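Local coordinates for beta-galacturonidase (Eisenbergiella tayi, PDB 6NCW), which acts as a family 2 glycoside hydrolase, a beta-galacturonidase that cleaves beta-linked galacturonic acid residues and may also have some beta-glucuronidase activity, at residues 126-132 and 335-339; 277-281 and 513-517; 344-350 and 385-389. The contacts are given in a common frame with arbitrary orientation. Residues are numbered along the deposited sequence.

Contact 1 of 3, residues 126-132 and 335-339; sequences LHVPNDY and HARGL. With GOL (glycerol), chain G.
In this family 2 glycosidase a loop of the N-terminal beta-sandwich reaches the active site of the (beta/alpha)8 barrel, a worked example of a pocket completed by a second domain. Residues 126-132 belong to the long loop between strands 109-117 and 142-147 of the sandwich; residues 335-339 follow barrel strand 329-333. Both are irregular, and they run together with CA atoms 5.8 Å apart at Leu126-Ala336 and 7.7 Å at Asn130-Arg337, burying 502 Å².

Leu126 (m, t) lies against His335, its CD2 3.6 Å from His335 O. The face of the His127 ring receives the edge of His335, centroids 4.3 Å apart and planes at 64°; Ser134 and Asn93 hold ND1 of His127 and of His335 respectively. Val128 CG2 meets Leu339 CD2 at 4.0 Å. Extended Asn130 reads the opposing backbone: its ND2 donates to Arg337 O (3.0 Å), while its OD1 accepts from Asp131 N (2.9 Å) and, weakly, from Arg337 NH1 (2.9 Å). Asp131 (chi1 t) lays CB over the Arg337 guanidinium, 3.6 Å from NE, and salt-bridges Arg525. Tyr132 (chi1 p) hydrogen-bonds through OH to NE2 of His335 (chi1 t) at 2.7 Å. One water joins Leu126 O, Tyr132 OH and, weakly, Arg337 N. Gly338 has phi/psi of 71/25°, and a CB there would collide with Arg337 NH1.

Asp131 and Arg337 both bind galacturonate in this enzyme. Here glycerol hydrogen-bonds to both, and also to Glu465, His312 and Asn377: Arg337 NE donates to glycerol O2 (2.8 Å), Arg337 NH2 to O3 (2.9 Å), and O3 donates to Asp131 OD1 at 2.5 Å.

Contact 2 of 3, residues 277-281 and 513-517; sequences RHEDH and CDVRV
Closure of a (beta/alpha)8 barrel brings the loops after its first and last strands together. Here residues 277-281 follow strand 268-276, and 513-517, with the short strand 515-516, come after strand 504-509. The CA atoms of Asp280 and Val515 are 6.0 Å apart, and 251 Å² is buried.

Asp280 (chi1 t), extended at phi/psi -150/143°, is the most heavily covered residue. Its OD1 accepts from Arg516 N at 3.2 Å, and a water bridges the same OD1 (2.9 Å) to Asp514 O (2.7 Å); Tyr135 binds its OD2. Val515 (chi1 t) sets CG1 3.6 Å from Asp280 CG and CG2 3.6 Å from His278 CB. His278 (chi1 -90°) is hydrogen-bonded through ND1 to Tyr313, and its side chain lies near that of the galacturonate-binding His312. An inverse gamma turn centred on Glu279 separates His278 from Asp280. Near the start of both segments, a second water accepts from both His278 N (3.1 Å) and Cys513 N (3.3 Å).

Contact 3 of 3, residues 344-350 and 385-389; sequences MRNPHFK and YGREC
In a (beta/alpha)8 barrel, neighbouring outer helices pack through the side chains that fill the groove between them. Here the lead-in 344-348 and the first residues of helix 349-364, after the third barrel strand, meet the start of helix 384-400, after the fourth. The lead-in enters its helix through a type I turn, Asn346 to Phe349, in which Asn346 OD1 caps His348 N at 2.9 Å. CA atoms lie 7.4 Å apart at both Met344-Gly386 and Lys350-Cys389, and 377 Å² is buried.

The main bump is Tyr385 (chi1 t), which reaches from the second helix into a hollow bordered by Met344, Arg345 and Lys350. Arg345 CG sits over the ring face, 4.0 Å from the centroid in a CH-pi contact; its guanidinium also presents a face to the ring and is salt-bridged to Glu341. Met344 CB lies 3.8 Å from Tyr385 CE2. In return, the Met344 side chain (m, t, p) lies along the second helix, its CE 4.1 Å from Gly386 CA and 3.7 Å from Cys389 CB. Cys389 (chi1 m) fits its SG against the Phe349 ring edge, 4.1 Å from CE2. Lys350 bends across the more exposed side, its CD 3.8 Å from Tyr385 OH and its NZ 3.0 Å from Glu388 OE2 in a salt bridge shared with Glu392.

The chemistry is thus graded: Met344, Phe349 and Cys389 make the buried apolar and sulfur contacts, while the Arg345-Tyr385 stacking and the Lys350-Glu388 salt bridge lie toward the outside. At the tip of the tyrosine, OH donates to Met344 O at 2.7 Å, so even the inserted ring satisfies its polar end.

How the contacts relate
Contact 1 lies between the other two, its centre about 14 Å from each of theirs, whereas the centres of contacts 2 and 3 are about 27 Å apart and their nearest atoms about 15 Å. It touches contact 2 through Tyr132 CB and His278 CE1 (3.6 Å) and through Asp131 OD2 and Val517 CG1 (3.3 Å). Toward contact 3, Leu339 CD1 packs on Phe349 CE1 at 3.5 Å. Distance from the glycerol grows from contact 1, which binds it directly, to contact 2, where the side chain of His278 is about 5 Å from it, to contact 3, where that of Met344 is about 13 Å away. The pocket contact thus joins the barrel-closing loops on one side to the outer helices on the other.

Contact 1 of 3, residues 126-132 and 335-339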
ATOM      1  N   LEU A 126      23.424  19.364  20.514  1.00 25.26           N
ATOM      2  CA  LEU A 126      23.576  18.361  19.468  1.00 24.25           C
ATOM      3  C   LEU A 126      22.234  17.739  19.088  1.00 23.50           C
ATOM      4  O   LEU A 126      21.862  17.717  17.909  1.00 21.22           O
ATOM      5  CB  LEU A 126      24.580  17.283  19.940  1.00 20.37           C
ATOM      6  CG  LEU A 126      25.939  17.831  20.414  1.00 20.82           C
ATOM      7  CD1 LEU A 126      26.908  16.701  20.776  1.00 25.52           C
ATOM      8  CD2 LEU A 126      26.569  18.743  19.380  1.00 22.67           C
ATOM      9  N   HIS A 127      21.485  17.251  20.076  1.00 22.12           N
ATOM     10  CA  HIS A 127      20.124  16.785  19.860  1.00 22.91           C
ATOM     11  C   HIS A 127      19.198  17.983  19.738  1.00 23.08           C
ATOM     12  O   HIS A 127      18.937  18.660  20.735  1.00 21.07           O
ATOM     13  CB  HIS A 127      19.681  15.884  21.003  1.00 21.66           C
ATOM     14  CG  HIS A 127      20.403  14.587  21.037  1.00 22.79           C
ATOM     15  ND1 HIS A 127      19.967  13.482  20.341  1.00 19.11           N
ATOM     16  CD2 HIS A 127      21.555  14.225  21.652  1.00 23.12           C
ATOM     17  CE1 HIS A 127      20.806  12.484  20.549  1.00 21.11           C
ATOM     18  NE2 HIS A 127      21.776  12.904  21.345  1.00 25.19           N
ATOM     19  N   VAL A 128      18.711  18.231  18.520  1.00 19.54           N
ATOM     20  CA  VAL A 128      17.821  19.340  18.161  1.00 20.21           C
ATOM     21  C   VAL A 128      16.736  18.810  17.220  1.00 20.89           C
ATOM     22  O   VAL A 128      16.866  17.685  16.716  1.00 19.43           O
ATOM     23  CB  VAL A 128      18.604  20.482  17.488  1.00 21.46           C
ATOM     24  CG1 VAL A 128      19.665  21.073  18.441  1.00 20.98           C
ATOM     25  CG2 VAL A 128      19.238  19.990  16.204  1.00 20.00           C
ATOM     26  N   PRO A 129      15.657  19.553  16.948  1.00 18.35           N
ATOM     27  CA  PRO A 129      14.753  19.128  15.873  1.00 25.81           C
ATOM     28  C   PRO A 129      15.573  18.999  14.601  1.00 21.34           C
ATOM     29  O   PRO A 129      16.321  19.909  14.244  1.00 21.90           O
ATOM     30  CB  PRO A 129      13.724  20.265  15.792  1.00 19.57           C
ATOM     31  CG  PRO A 129      13.803  20.935  17.180  1.00 20.06           C
ATOM     32  CD  PRO A 129      15.257  20.861  17.501  1.00 19.12           C
ATOM     33  N   ASN A 130      15.512  17.825  13.980  1.00 21.11           N
ATOM     34  CA  ASN A 130      16.462  17.512  12.924  1.00 21.25           C
ATOM     35  C   ASN A 130      15.868  16.450  12.004  1.00 21.01           C
ATOM     36  O   ASN A 130      14.781  15.911  12.252  1.00 21.19           O
ATOM     37  CB  ASN A 130      17.794  17.055  13.523  1.00 20.24           C
ATOM     38  CG  ASN A 130      19.003  17.584  12.743  1.00 21.77           C
ATOM     39  OD1 ASN A 130      18.943  17.818  11.519  1.00 18.66           O
ATOM     40  ND2 ASN A 130      20.103  17.790  13.457  1.00 20.45           N
ATOM     41  N   ASP A 131      16.621  16.137  10.940  1.00 18.89           N
ATOM     42  CA  ASP A 131      16.257  15.151   9.917  1.00 20.29           C
ATOM     43  C   ASP A 131      16.561  13.712  10.350  1.00 19.96           C
ATOM     44  O   ASP A 131      17.014  12.881   9.552  1.00 22.30           O
ATOM     45  CB  ASP A 131      16.975  15.509   8.611  1.00 17.57           C
ATOM     46  CG  ASP A 131      16.393  14.776   7.381  1.00 19.97           C
ATOM     47  OD1 ASP A 131      17.130  14.497   6.424  1.00 22.34           O
ATOM     48  OD2 ASP A 131      15.194  14.478   7.359  1.00 25.81           O
ATOM     49  N   TYR A 132      16.323  13.414  11.623  1.00 18.88           N
ATOM     50  CA  TYR A 132      16.371  12.088  12.219  1.00 16.87           C
ATOM     51  C   TYR A 132      15.829  12.247  13.637  1.00 19.50           C
ATOM     52  O   TYR A 132      15.770  13.361  14.170  1.00 19.37           O
ATOM     53  CB  TYR A 132      17.800  11.490  12.235  1.00 18.42           C
ATOM     54  CG  TYR A 132      18.806  12.297  13.059  1.00 21.11           C
ATOM     55  CD1 TYR A 132      19.399  13.445  12.524  1.00 18.09           C
ATOM     56  CD2 TYR A 132      19.163  11.911  14.364  1.00 20.12           C
ATOM     57  CE1 TYR A 132      20.316  14.189  13.252  1.00 19.57           C
ATOM     58  CE2 TYR A 132      20.081  12.650  15.102  1.00 19.03           C
ATOM     59  CZ  TYR A 132      20.642  13.794  14.537  1.00 21.20           C
ATOM     60  OH  TYR A 132      21.536  14.550  15.234  1.00 22.72           O
ATOM     61  N   HIS A 335      28.677  13.370  16.766  1.00 20.24           N
ATOM     62  CA  HIS A 335      27.241  13.607  16.671  1.00 21.88           C
ATOM     63  C   HIS A 335      26.988  15.071  16.328  1.00 22.84           C
ATOM     64  O   HIS A 335      27.085  15.944  17.193  1.00 21.42           O
ATOM     65  CB  HIS A 335      26.532  13.224  17.962  1.00 19.44           C
ATOM     66  CG  HIS A 335      25.075  13.557  17.938  1.00 20.14           C
ATOM     67  ND1 HIS A 335      24.342  13.795  19.079  1.00 22.07           N
ATOM     68  CD2 HIS A 335      24.219  13.716  16.901  1.00 16.77           C
ATOM     69  CE1 HIS A 335      23.088  14.071  18.746  1.00 23.05           C
ATOM     70  NE2 HIS A 335      22.989  14.028  17.427  1.00 20.44           N
ATOM     71  N   ALA A 336      26.658  15.336  15.061  1.00 21.33           N
ATOM     72  CA  ALA A 336      26.285  16.665  14.589  1.00 20.39           C
ATOM     73  C   ALA A 336      25.675  16.541  13.193  1.00 24.29           C
ATOM     74  O   ALA A 336      26.192  15.784  12.365  1.00 25.56           O
ATOM     75  CB  ALA A 336      27.502  17.593  14.550  1.00 18.43           C
ATOM     76  N   ARG A 337      24.604  17.292  12.920  1.00 22.85           N
ATOM     77  CA  ARG A 337      24.058  17.328  11.559  1.00 22.48           C
ATOM     78  C   ARG A 337      23.400  18.671  11.261  1.00 21.50           C
ATOM     79  O   ARG A 337      22.388  19.023  11.883  1.00 21.42           O
ATOM     80  CB  ARG A 337      23.047  16.198  11.323  1.00 20.45           C
ATOM     81  CG  ARG A 337      22.452  16.218   9.910  1.00 19.45           C
ATOM     82  CD  ARG A 337      20.889  15.956   9.844  1.00 18.09           C
ATOM     83  NE  ARG A 337      20.431  16.363   8.516  1.00 22.60           N
ATOM     84  CZ  ARG A 337      20.154  17.617   8.158  1.00 22.84           C
ATOM     85  NH1 ARG A 337      20.206  18.611   9.041  1.00 19.79           N
ATOM     86  NH2 ARG A 337      19.807  17.871   6.906  1.00 24.59           N
ATOM     87  N   GLY A 338      23.955  19.393  10.287  1.00 20.55           N
ATOM     88  CA  GLY A 338      23.266  20.527   9.689  1.00 23.26           C
ATOM     89  C   GLY A 338      23.150  21.742  10.580  1.00 27.59           C
ATOM     90  O   GLY A 338      22.215  22.535  10.423  1.00 30.90           O
ATOM     91  N   LEU A 339      24.054  21.902  11.538  1.00 25.60           N
ATOM     92  CA  LEU A 339      23.900  22.957  12.525  1.00 24.20           C
ATOM     93  C   LEU A 339      24.362  24.279  11.927  1.00 26.73           C
ATOM     94  O   LEU A 339      25.453  24.365  11.351  1.00 23.22           O
ATOM     95  CB  LEU A 339      24.673  22.621  13.801  1.00 21.91           C
ATOM     96  CG  LEU A 339      24.158  21.347  14.494  1.00 26.24           C
ATOM     97  CD1 LEU A 339      25.076  20.916  15.616  1.00 20.02           C
ATOM     98  CD2 LEU A 339      22.735  21.528  15.019  1.00 19.39           C
TER
HETATM   99  C1  GOL G 603      22.256  15.573   5.433  1.00 24.70           C
HETATM  100  O1  GOL G 603      23.614  15.368   5.681  1.00 24.23           O
HETATM  101  C2  GOL G 603      21.482  14.244   5.722  1.00 22.91           C
HETATM  102  O2  GOL G 603      21.180  14.095   7.062  1.00 22.45           O
HETATM  103  C3  GOL G 603      20.160  14.356   4.921  1.00 24.83           C
HETATM  104  O3  GOL G 603      19.345  15.349   5.538  1.00 21.59           O
HETATM  105  O   HOH W   1      22.726  17.168  15.076  1.00 19.09           O

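Contact 2 of 3, residues 277-281 and 513-517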
ATOM      1  N   ARG A 277      24.061   4.864   6.850  1.00 16.45           N
ATOM      2  CA  ARG A 277      23.078   4.105   7.611  1.00 16.19           C
ATOM      3  C   ARG A 277      22.881   4.747   8.976  1.00 17.91           C
ATOM      4  O   ARG A 277      23.834   4.853   9.762  1.00 15.99           O
ATOM      5  CB  ARG A 277      23.492   2.635   7.758  1.00 16.23           C
ATOM      6  CG  ARG A 277      22.552   1.807   8.652  1.00 18.67           C
ATOM      7  CD  ARG A 277      23.123   0.404   8.891  1.00 18.01           C
ATOM      8  NE  ARG A 277      22.352  -0.365   9.866  1.00 19.20           N
ATOM      9  CZ  ARG A 277      22.531  -0.312  11.186  1.00 20.19           C
ATOM     10  NH1 ARG A 277      23.452   0.494  11.700  1.00 17.66           N
ATOM     11  NH2 ARG A 277      21.779  -1.062  11.991  1.00 18.69           N
ATOM     12  N   HIS A 278      21.642   5.167   9.239  1.00 18.08           N
ATOM     13  CA  HIS A 278      21.184   5.572  10.566  1.00 20.36           C
ATOM     14  C   HIS A 278      20.910   4.354  11.441  1.00 19.05           C
ATOM     15  O   HIS A 278      20.475   3.303  10.962  1.00 19.37           O
ATOM     16  CB  HIS A 278      19.884   6.397  10.462  1.00 15.66           C
ATOM     17  CG  HIS A 278      20.111   7.870  10.335  1.00 18.17           C
ATOM     18  ND1 HIS A 278      20.634   8.630  11.361  1.00 18.23           N
ATOM     19  CD2 HIS A 278      19.917   8.719   9.296  1.00 17.66           C
ATOM     20  CE1 HIS A 278      20.742   9.884  10.962  1.00 17.80           C
ATOM     21  NE2 HIS A 278      20.297   9.968   9.719  1.00 20.68           N
ATOM     22  N   GLU A 279      21.114   4.519  12.742  1.00 18.25           N
ATOM     23  CA  GLU A 279      20.569   3.581  13.725  1.00 19.62           C
ATOM     24  C   GLU A 279      19.078   3.890  13.886  1.00 22.03           C
ATOM     25  O   GLU A 279      18.665   4.654  14.766  1.00 17.32           O
ATOM     26  CB  GLU A 279      21.315   3.687  15.054  1.00 18.77           C
ATOM     27  CG  GLU A 279      22.801   3.242  14.970  1.00 21.82           C
ATOM     28  CD  GLU A 279      23.509   3.202  16.349  1.00 26.05           C
ATOM     29  OE1 GLU A 279      24.469   2.402  16.526  1.00 25.17           O
ATOM     30  OE2 GLU A 279      23.113   3.986  17.240  1.00 25.38           O
ATOM     31  N   ASP A 280      18.250   3.317  13.008  1.00 17.75           N
ATOM     32  CA  ASP A 280      16.814   3.554  13.096  1.00 18.89           C
ATOM     33  C   ASP A 280      16.054   2.339  12.577  1.00 21.50           C
ATOM     34  O   ASP A 280      16.480   1.694  11.614  1.00 20.56           O
ATOM     35  CB  ASP A 280      16.426   4.811  12.319  1.00 15.88           C
ATOM     36  CG  ASP A 280      15.017   5.301  12.661  1.00 23.12           C
ATOM     37  OD1 ASP A 280      14.082   4.994  11.887  1.00 21.73           O
ATOM     38  OD2 ASP A 280      14.849   5.985  13.709  1.00 21.45           O
ATOM     39  N   HIS A 281      14.927   2.032  13.218  1.00 18.73           N
ATOM     40  CA  HIS A 281      14.153   0.851  12.845  1.00 18.47           C
ATOM     41  C   HIS A 281      12.753   1.052  13.396  1.00 19.94           C
ATOM     42  O   HIS A 281      12.610   1.603  14.498  1.00 20.59           O
ATOM     43  CB  HIS A 281      14.788  -0.427  13.409  1.00 15.13           C
ATOM     44  CG  HIS A 281      14.085  -1.695  13.039  1.00 18.92           C
ATOM     45  ND1 HIS A 281      12.845  -2.037  13.536  1.00 17.41           N
ATOM     46  CD2 HIS A 281      14.474  -2.730  12.254  1.00 16.08           C
ATOM     47  CE1 HIS A 281      12.496  -3.221  13.067  1.00 18.17           C
ATOM     48  NE2 HIS A 281      13.459  -3.655  12.274  1.00 20.00           N
ATOM     49  N   CYS A 513      18.260   2.849   4.545  1.00 16.28           N
ATOM     50  CA  CYS A 513      16.853   2.571   4.802  1.00 14.32           C
ATOM     51  C   CYS A 513      16.129   3.873   5.099  1.00 14.69           C
ATOM     52  O   CYS A 513      16.746   4.888   5.410  1.00 13.27           O
ATOM     53  CB  CYS A 513      16.668   1.592   5.966  1.00 16.63           C
ATOM     54  SG  CYS A 513      17.301   2.227   7.529  1.00 20.58           S
ATOM     55  N   ASP A 514      14.807   3.852   4.959  1.00 12.93           N
ATOM     56  CA  ASP A 514      14.029   5.027   5.350  1.00 17.84           C
ATOM     57  C   ASP A 514      14.101   5.188   6.862  1.00 16.22           C
ATOM     58  O   ASP A 514      14.198   4.201   7.592  1.00 20.11           O
ATOM     59  CB  ASP A 514      12.577   4.895   4.913  1.00 13.63           C
ATOM     60  CG  ASP A 514      12.421   4.820   3.394  1.00 19.18           C
ATOM     61  OD1 ASP A 514      13.322   5.255   2.630  1.00 15.24           O
ATOM     62  OD2 ASP A 514      11.376   4.317   2.956  1.00 19.65           O
ATOM     63  N   VAL A 515      14.061   6.438   7.332  1.00 15.95           N
ATOM     64  CA  VAL A 515      14.350   6.781   8.730  1.00 18.15           C
ATOM     65  C   VAL A 515      13.298   7.760   9.238  1.00 20.91           C
ATOM     66  O   VAL A 515      12.977   8.733   8.547  1.00 18.53           O
ATOM     67  CB  VAL A 515      15.746   7.417   8.895  1.00 21.87           C
ATOM     68  CG1 VAL A 515      15.947   7.906  10.336  1.00 20.15           C
ATOM     69  CG2 VAL A 515      16.873   6.442   8.449  1.00 16.55           C
ATOM     70  N   ARG A 516      12.789   7.523  10.456  1.00 18.71           N
ATOM     71  CA  ARG A 516      11.872   8.463  11.096  1.00 17.85           C
ATOM     72  C   ARG A 516      12.605   9.764  11.406  1.00 18.58           C
ATOM     73  O   ARG A 516      13.757   9.747  11.838  1.00 17.67           O
ATOM     74  CB  ARG A 516      11.297   7.835  12.377  1.00 17.88           C
ATOM     75  CG  ARG A 516      10.480   8.787  13.279  1.00 19.01           C
ATOM     76  CD  ARG A 516       9.116   9.168  12.655  1.00 16.41           C
ATOM     77  NE  ARG A 516       8.228   7.999  12.597  1.00 17.50           N
ATOM     78  CZ  ARG A 516       7.260   7.808  11.712  1.00 21.63           C
ATOM     79  NH1 ARG A 516       7.054   8.694  10.728  1.00 16.64           N
ATOM     80  NH2 ARG A 516       6.511   6.710  11.799  1.00 19.19           N
ATOM     81  N   VAL A 517      11.937  10.904  11.179  1.00 18.55           N
ATOM     82  CA  VAL A 517      12.508  12.224  11.474  1.00 15.24           C
ATOM     83  C   VAL A 517      11.603  13.033  12.407  1.00 20.89           C
ATOM     84  O   VAL A 517      10.519  12.578  12.794  1.00 22.03           O
ATOM     85  CB  VAL A 517      12.774  13.015  10.179  1.00 17.88           C
ATOM     86  CG1 VAL A 517      13.753  12.237   9.273  1.00 17.21           C
ATOM     87  CG2 VAL A 517      11.474  13.280   9.470  1.00 16.71           C
TER
HETATM   88  O   HOH W   2      19.692   4.559   6.935  1.00 16.75           O
HETATM   89  O   HOH W   3      13.807   2.884   9.945  1.00 15.64           O
HETATM   90  O   HOH W   4      16.442   8.491  13.625  1.00 22.65           O

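Contact 3 of 3, residues 344-350 and 385-389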
ATOM      1  N   MET A 344      25.767  26.505  16.365  1.00 29.74           N
ATOM      2  CA  MET A 344      27.094  26.189  16.865  1.00 27.97           C
ATOM      3  C   MET A 344      27.581  27.172  17.918  1.00 30.11           C
ATOM      4  O   MET A 344      28.595  26.904  18.573  1.00 29.41           O
ATOM      5  CB  MET A 344      28.085  26.151  15.694  1.00 29.16           C
ATOM      6  CG  MET A 344      27.736  25.140  14.611  1.00 27.85           C
ATOM      7  SD  MET A 344      28.805  25.319  13.170  1.00 28.80           S
ATOM      8  CE  MET A 344      30.325  24.691  13.865  1.00 25.71           C
ATOM      9  N   ARG A 345      26.909  28.306  18.080  1.00 31.50           N
ATOM     10  CA  ARG A 345      27.241  29.246  19.139  1.00 30.62           C
ATOM     11  C   ARG A 345      26.453  28.996  20.420  1.00 33.28           C
ATOM     12  O   ARG A 345      26.602  29.760  21.380  1.00 27.82           O
ATOM     13  CB  ARG A 345      27.009  30.680  18.672  1.00 30.51           C
ATOM     14  CG  ARG A 345      28.282  31.490  18.670  1.00 38.58           C
ATOM     15  CD  ARG A 345      28.015  32.916  18.252  1.00 38.55           C
ATOM     16  NE  ARG A 345      27.227  32.948  17.039  1.00 37.24           N
ATOM     17  CZ  ARG A 345      27.713  33.202  15.832  1.00 38.60           C
ATOM     18  NH1 ARG A 345      29.012  33.472  15.656  1.00 33.68           N
ATOM     19  NH2 ARG A 345      26.878  33.202  14.800  1.00 43.04           N
ATOM     20  N   ASN A 346      25.603  27.975  20.444  1.00 30.22           N
ATOM     21  CA  ASN A 346      25.036  27.516  21.701  1.00 31.57           C
ATOM     22  C   ASN A 346      26.170  27.357  22.722  1.00 27.43           C
ATOM     23  O   ASN A 346      27.230  26.809  22.381  1.00 29.71           O
ATOM     24  CB  ASN A 346      24.291  26.192  21.477  1.00 26.96           C
ATOM     25  CG  ASN A 346      23.618  25.671  22.732  1.00 28.54           C
ATOM     26  OD1 ASN A 346      24.286  25.328  23.689  1.00 26.17           O
ATOM     27  ND2 ASN A 346      22.285  25.584  22.714  1.00 28.70           N
ATOM     28  N   PRO A 347      26.016  27.872  23.946  1.00 27.41           N
ATOM     29  CA  PRO A 347      27.141  27.850  24.903  1.00 28.03           C
ATOM     30  C   PRO A 347      27.610  26.455  25.290  1.00 30.93           C
ATOM     31  O   PRO A 347      28.695  26.336  25.879  1.00 29.39           O
ATOM     32  CB  PRO A 347      26.592  28.609  26.126  1.00 30.69           C
ATOM     33  CG  PRO A 347      25.127  28.571  25.994  1.00 28.72           C
ATOM     34  CD  PRO A 347      24.826  28.542  24.502  1.00 26.41           C
ATOM     35  N   HIS A 348      26.839  25.404  25.001  1.00 27.55           N
ATOM     36  CA  HIS A 348      27.265  24.039  25.297  1.00 29.23           C
ATOM     37  C   HIS A 348      27.845  23.324  24.093  1.00 26.80           C
ATOM     38  O   HIS A 348      28.294  22.182  24.243  1.00 29.29           O
ATOM     39  CB  HIS A 348      26.099  23.200  25.842  1.00 27.42           C
ATOM     40  CG  HIS A 348      25.396  23.826  27.000  1.00 27.83           C
ATOM     41  ND1 HIS A 348      26.005  24.023  28.219  1.00 29.05           N
ATOM     42  CD2 HIS A 348      24.136  24.310  27.122  1.00 31.31           C
ATOM     43  CE1 HIS A 348      25.150  24.600  29.045  1.00 30.76           C
ATOM     44  NE2 HIS A 348      24.010  24.787  28.405  1.00 24.56           N
ATOM     45  N   PHE A 349      27.829  23.956  22.906  1.00 27.26           N
ATOM     46  CA  PHE A 349      28.126  23.233  21.671  1.00 26.52           C
ATOM     47  C   PHE A 349      29.550  22.677  21.665  1.00 27.40           C
ATOM     48  O   PHE A 349      29.761  21.495  21.374  1.00 27.96           O
ATOM     49  CB  PHE A 349      27.901  24.130  20.452  1.00 25.84           C
ATOM     50  CG  PHE A 349      28.349  23.501  19.153  1.00 30.61           C
ATOM     51  CD1 PHE A 349      27.594  22.497  18.553  1.00 26.25           C
ATOM     52  CD2 PHE A 349      29.527  23.904  18.536  1.00 26.93           C
ATOM     53  CE1 PHE A 349      27.999  21.914  17.354  1.00 26.06           C
ATOM     54  CE2 PHE A 349      29.942  23.328  17.342  1.00 25.38           C
ATOM     55  CZ  PHE A 349      29.174  22.328  16.750  1.00 29.79           C
ATOM     56  N   LYS A 350      30.544  23.522  21.962  1.00 27.38           N
ATOM     57  CA  LYS A 350      31.937  23.067  21.917  1.00 29.00           C
ATOM     58  C   LYS A 350      32.209  21.979  22.953  1.00 28.96           C
ATOM     59  O   LYS A 350      32.869  20.975  22.652  1.00 26.79           O
ATOM     60  CB  LYS A 350      32.883  24.253  22.116  1.00 30.76           C
ATOM     61  CG  LYS A 350      33.041  25.141  20.865  1.00 32.25           C
ATOM     62  CD  LYS A 350      33.276  26.607  21.232  1.00 42.61           C
ATOM     63  CE  LYS A 350      34.563  27.180  20.642  1.00 39.44           C
ATOM     64  NZ  LYS A 350      34.561  27.241  19.157  1.00 33.66           N
ATOM     65  N   TYR A 385      33.350  31.685  12.282  1.00 29.66           N
ATOM     66  CA  TYR A 385      33.149  31.023  13.569  1.00 28.01           C
ATOM     67  C   TYR A 385      33.035  29.514  13.384  1.00 30.97           C
ATOM     68  O   TYR A 385      33.565  28.737  14.195  1.00 29.92           O
ATOM     69  CB  TYR A 385      31.921  31.572  14.304  1.00 25.61           C
ATOM     70  CG  TYR A 385      31.620  30.735  15.533  1.00 31.20           C
ATOM     71  CD1 TYR A 385      32.514  30.705  16.609  1.00 32.25           C
ATOM     72  CD2 TYR A 385      30.485  29.920  15.595  1.00 32.14           C
ATOM     73  CE1 TYR A 385      32.269  29.908  17.732  1.00 35.89           C
ATOM     74  CE2 TYR A 385      30.230  29.121  16.708  1.00 33.08           C
ATOM     75  CZ  TYR A 385      31.127  29.120  17.777  1.00 36.54           C
ATOM     76  OH  TYR A 385      30.888  28.336  18.881  1.00 30.96           O
ATOM     77  N   GLY A 386      32.377  29.080  12.304  1.00 29.79           N
ATOM     78  CA  GLY A 386      32.385  27.665  11.962  1.00 26.00           C
ATOM     79  C   GLY A 386      33.791  27.122  11.810  1.00 25.64           C
ATOM     80  O   GLY A 386      34.130  26.079  12.376  1.00 30.30           O
ATOM     81  N   ARG A 387      34.641  27.842  11.065  1.00 24.58           N
ATOM     82  CA  ARG A 387      36.016  27.390  10.832  1.00 29.02           C
ATOM     83  C   ARG A 387      36.775  27.196  12.144  1.00 29.18           C
ATOM     84  O   ARG A 387      37.553  26.246  12.281  1.00 27.92           O
ATOM     85  CB  ARG A 387      36.746  28.393   9.928  1.00 30.54           C
ATOM     86  CG  ARG A 387      38.185  28.034   9.572  1.00 29.59           C
ATOM     87  CD  ARG A 387      39.064  29.290   9.474  1.00 31.66           C
ATOM     88  NE  ARG A 387      39.030  30.099  10.706  1.00 30.86           N
ATOM     89  CZ  ARG A 387      39.669  29.796  11.836  1.00 35.41           C
ATOM     90  NH1 ARG A 387      40.398  28.692  11.918  1.00 31.31           N
ATOM     91  NH2 ARG A 387      39.566  30.589  12.898  1.00 34.28           N
ATOM     92  N   GLU A 388      36.561  28.089  13.121  1.00 27.38           N
ATOM     93  CA  GLU A 388      37.225  27.946  14.415  1.00 31.15           C
ATOM     94  C   GLU A 388      36.845  26.630  15.080  1.00 28.21           C
ATOM     95  O   GLU A 388      37.704  25.934  15.629  1.00 28.19           O
ATOM     96  CB  GLU A 388      36.882  29.139  15.321  1.00 29.52           C
ATOM     97  CG  GLU A 388      37.321  28.994  16.798  1.00 35.80           C
ATOM     98  CD  GLU A 388      36.772  30.120  17.680  1.00 33.45           C
ATOM     99  OE1 GLU A 388      37.119  31.297  17.448  1.00 35.05           O
ATOM    100  OE2 GLU A 388      35.969  29.833  18.595  1.00 40.18           O
ATOM    101  N   CYS A 389      35.566  26.251  15.000  1.00 29.93           N
ATOM    102  CA  CYS A 389      35.120  24.970  15.546  1.00 26.87           C
ATOM    103  C   CYS A 389      35.714  23.794  14.778  1.00 26.70           C
ATOM    104  O   CYS A 389      36.180  22.823  15.385  1.00 27.85           O
ATOM    105  CB  CYS A 389      33.591  24.891  15.517  1.00 30.06           C
ATOM    106  SG  CYS A 389      32.750  26.147  16.504  1.00 33.66           S
TER